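Local structure of tegumental protein 20.8 kDa (Clonorchis sinensis, 5X2D) at residues 74-79 / 90-95. The protein is a tegumental-allergen-like protein of the liver fluke that probably binds calcium through its EF-hand region, this chain being its dynein-light-chain-like domain. Numbering follows the deposited sequence.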
loop_
_atom_site.group_PDB
_atom_site.type_symbol
_atom_site.label_atom_id
_atom_site.label_comp_id
_atom_site.label_asym_id
_atom_site.label_seq_id
_atom_site.Cartn_x
_atom_site.Cartn_y
_atom_site.Cartn_z
ATOM N N VAL A 74 3.206 -12.854 -1.462
ATOM C CA VAL A 74 3.399 -11.798 -2.433
ATOM C C VAL A 74 4.447 -12.245 -3.436
ATOM O O VAL A 74 5.648 -12.370 -3.114
ATOM C CB VAL A 74 3.812 -10.481 -1.785
ATOM C CG1 VAL A 74 4.114 -9.472 -2.844
ATOM C CG2 VAL A 74 2.714 -9.970 -0.831
ATOM N N PRO A 75 3.974 -12.506 -4.663
ATOM C CA PRO A 75 4.624 -13.221 -5.761
ATOM C C PRO A 75 5.812 -12.551 -6.456
ATOM O O PRO A 75 6.775 -13.264 -6.716
ATOM C CB PRO A 75 3.474 -13.399 -6.766
ATOM C CG PRO A 75 2.594 -12.278 -6.524
ATOM C CD PRO A 75 2.664 -11.969 -5.065
ATOM N N ASN A 76 5.796 -11.253 -6.741
ATOM C CA ASN A 76 6.936 -10.742 -7.491
ATOM C C ASN A 76 7.886 -9.915 -6.644
ATOM O O ASN A 76 7.748 -9.871 -5.414
ATOM C CB ASN A 76 6.478 -9.959 -8.708
ATOM C CG ASN A 76 5.758 -10.843 -9.726
ATOM O OD1 ASN A 76 6.230 -11.941 -10.080
ATOM N ND2 ASN A 76 4.612 -10.365 -10.208
ATOM N N MET A 77 8.902 -9.342 -7.288
ATOM C CA MET A 77 9.884 -8.549 -6.560
ATOM C C MET A 77 9.141 -7.489 -5.793
ATOM O O MET A 77 8.149 -6.969 -6.286
ATOM C CB MET A 77 10.910 -7.886 -7.472
ATOM C CG MET A 77 11.379 -8.689 -8.630
ATOM S SD MET A 77 13.039 -8.173 -9.117
ATOM C CE MET A 77 12.761 -8.101 -10.900
ATOM N N SER A 78 9.557 -7.267 -4.553
ATOM C CA SER A 78 9.034 -6.197 -3.760
ATOM C C SER A 78 10.115 -5.663 -2.848
ATOM O O SER A 78 10.866 -6.418 -2.217
ATOM C CB SER A 78 7.788 -6.640 -2.994
ATOM O OG SER A 78 8.051 -7.637 -2.055
ATOM N N PHE A 79 10.197 -4.342 -2.789
ATOM C CA PHE A 79 11.209 -3.673 -1.998
ATOM C C PHE A 79 10.513 -2.603 -1.172
ATOM O O PHE A 79 9.661 -1.886 -1.699
ATOM C CB PHE A 79 12.261 -3.080 -2.935
ATOM C CG PHE A 79 13.401 -2.402 -2.251
ATOM C CD1 PHE A 79 13.755 -2.733 -0.949
ATOM C CD2 PHE A 79 14.158 -1.458 -2.941
ATOM C CE1 PHE A 79 14.842 -2.118 -0.336
ATOM C CE2 PHE A 79 15.239 -0.840 -2.346
ATOM C CZ PHE A 79 15.593 -1.177 -1.036
ATOM N N PHE A 90 7.770 -0.758 -3.414
ATOM C CA PHE A 90 7.793 -1.234 -4.794
ATOM C C PHE A 90 7.216 -2.638 -4.898
ATOM O O PHE A 90 7.550 -3.517 -4.091
ATOM C CB PHE A 90 9.210 -1.205 -5.367
ATOM C CG PHE A 90 9.759 0.187 -5.536
ATOM C CD1 PHE A 90 10.155 0.939 -4.419
ATOM C CD2 PHE A 90 9.863 0.761 -6.799
ATOM C CE1 PHE A 90 10.668 2.228 -4.564
ATOM C CE2 PHE A 90 10.369 2.052 -6.957
ATOM C CZ PHE A 90 10.772 2.790 -5.833
ATOM N N TRP A 91 6.337 -2.819 -5.886
ATOM C CA TRP A 91 5.784 -4.114 -6.268
ATOM C C TRP A 91 5.849 -4.266 -7.767
ATOM O O TRP A 91 5.208 -3.505 -8.479
ATOM C CB TRP A 91 4.307 -4.259 -5.893
ATOM C CG TRP A 91 3.948 -4.273 -4.463
ATOM C CD1 TRP A 91 4.318 -5.194 -3.531
ATOM C CD2 TRP A 91 3.080 -3.348 -3.797
ATOM N NE1 TRP A 91 3.753 -4.889 -2.316
ATOM C CE2 TRP A 91 2.989 -3.758 -2.452
ATOM C CE3 TRP A 91 2.378 -2.208 -4.207
ATOM C CZ2 TRP A 91 2.228 -3.070 -1.513
ATOM C CZ3 TRP A 91 1.625 -1.530 -3.277
ATOM C CH2 TRP A 91 1.553 -1.969 -1.946
ATOM N N GLN A 92 6.519 -5.294 -8.255
ATOM C CA GLN A 92 6.377 -5.646 -9.652
ATOM C C GLN A 92 5.050 -6.385 -9.788
ATOM O O GLN A 92 4.817 -7.345 -9.096
ATOM C CB GLN A 92 7.549 -6.491 -10.082
ATOM C CG GLN A 92 7.489 -7.005 -11.477
ATOM C CD GLN A 92 8.694 -7.861 -11.789
ATOM O OE1 GLN A 92 9.097 -8.716 -10.979
ATOM N NE2 GLN A 92 9.309 -7.610 -12.939
ATOM N N THR A 93 4.130 -5.883 -10.607
ATOM C CA THR A 93 2.811 -6.520 -10.698
ATOM C C THR A 93 2.707 -7.536 -11.832
ATOM O O THR A 93 1.760 -8.304 -11.861
ATOM C CB THR A 93 1.666 -5.477 -10.873
ATOM O OG1 THR A 93 1.984 -4.571 -11.938
ATOM C CG2 THR A 93 1.451 -4.664 -9.597
ATOM N N SER A 94 3.678 -7.547 -12.748
ATOM C CA SER A 94 3.772 -8.542 -13.830
ATOM C C SER A 94 5.191 -8.546 -14.381
ATOM O O SER A 94 5.940 -7.606 -14.120
ATOM C CB SER A 94 2.777 -8.249 -14.961
ATOM O OG SER A 94 1.457 -8.643 -14.622
ATOM N N GLU A 95 5.591 -9.590 -15.111
ATOM C CA GLU A 95 6.856 -9.502 -15.847
ATOM C C GLU A 95 6.671 -9.800 -17.335
ATOM O O GLU A 95 6.214 -8.944 -18.098
ATOM C CB GLU A 95 7.924 -10.402 -15.218
ATOM C CG GLU A 95 7.614 -11.894 -15.140
ATOM C CD GLU A 95 8.737 -12.676 -14.456
ATOM O OE1 GLU A 95 9.887 -12.647 -14.953
ATOM O OE2 GLU A 95 8.472 -13.302 -13.409
#
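The Phe90 ring has the carbonyl oxygen of Phe79 at its edge, in the ring plane, with Phe90 CD1 4.0 Å from Phe79 O. The Phe79 and Phe90 side chains share a face of the sheet but meet through their CB atoms, the Phe79 ring leading away with CG anti to the backbone N (chi1 -178°). Both reach Ile22 of helix 16-29, on the helix-packed side. On the other face, the indole of Trp91 is approached obliquely by Ser78 CB, 3.8 Å from Trp91 CD1, and by Val74 CG1; Val74 also packs on Gln59 of the second subunit. These residues belong to the antiparallel hairpin of strands 78-83 and 87-92, the central pair of the sheet in this dynein-light-chain-like domain. Phe79 and Phe90 form a hydrogen-bonded pair, Phe90 N to Phe79 O being 2.8 Å and Phe79 N to Phe90 O 3.1 Å, while Ser78 and Trp91 form a non-hydrogen-bonded pair. Gln92 N then gives a nearly straight bond (173° at the hydrogen) to Met77 O. From the loop before strand 78-83, Asn76 ND2 donates to Gln92 O, at the end of strand 87-92, over 3.2 Å, approaching from above the carbonyl plane while the oxygen stays close to the Asn76 amide plane. The Asn76 and Gln92 side chains cross at about a right angle, their amide planes 75° apart. The extended Gln92 side chain crosses that of Met77 obliquely, with Met77 CG 3.3 Å from Gln92 OE1; Gln92 NE2 bonds to Gly55 O, tying the strand end to the loop between helix 36-54 and strand 58-63.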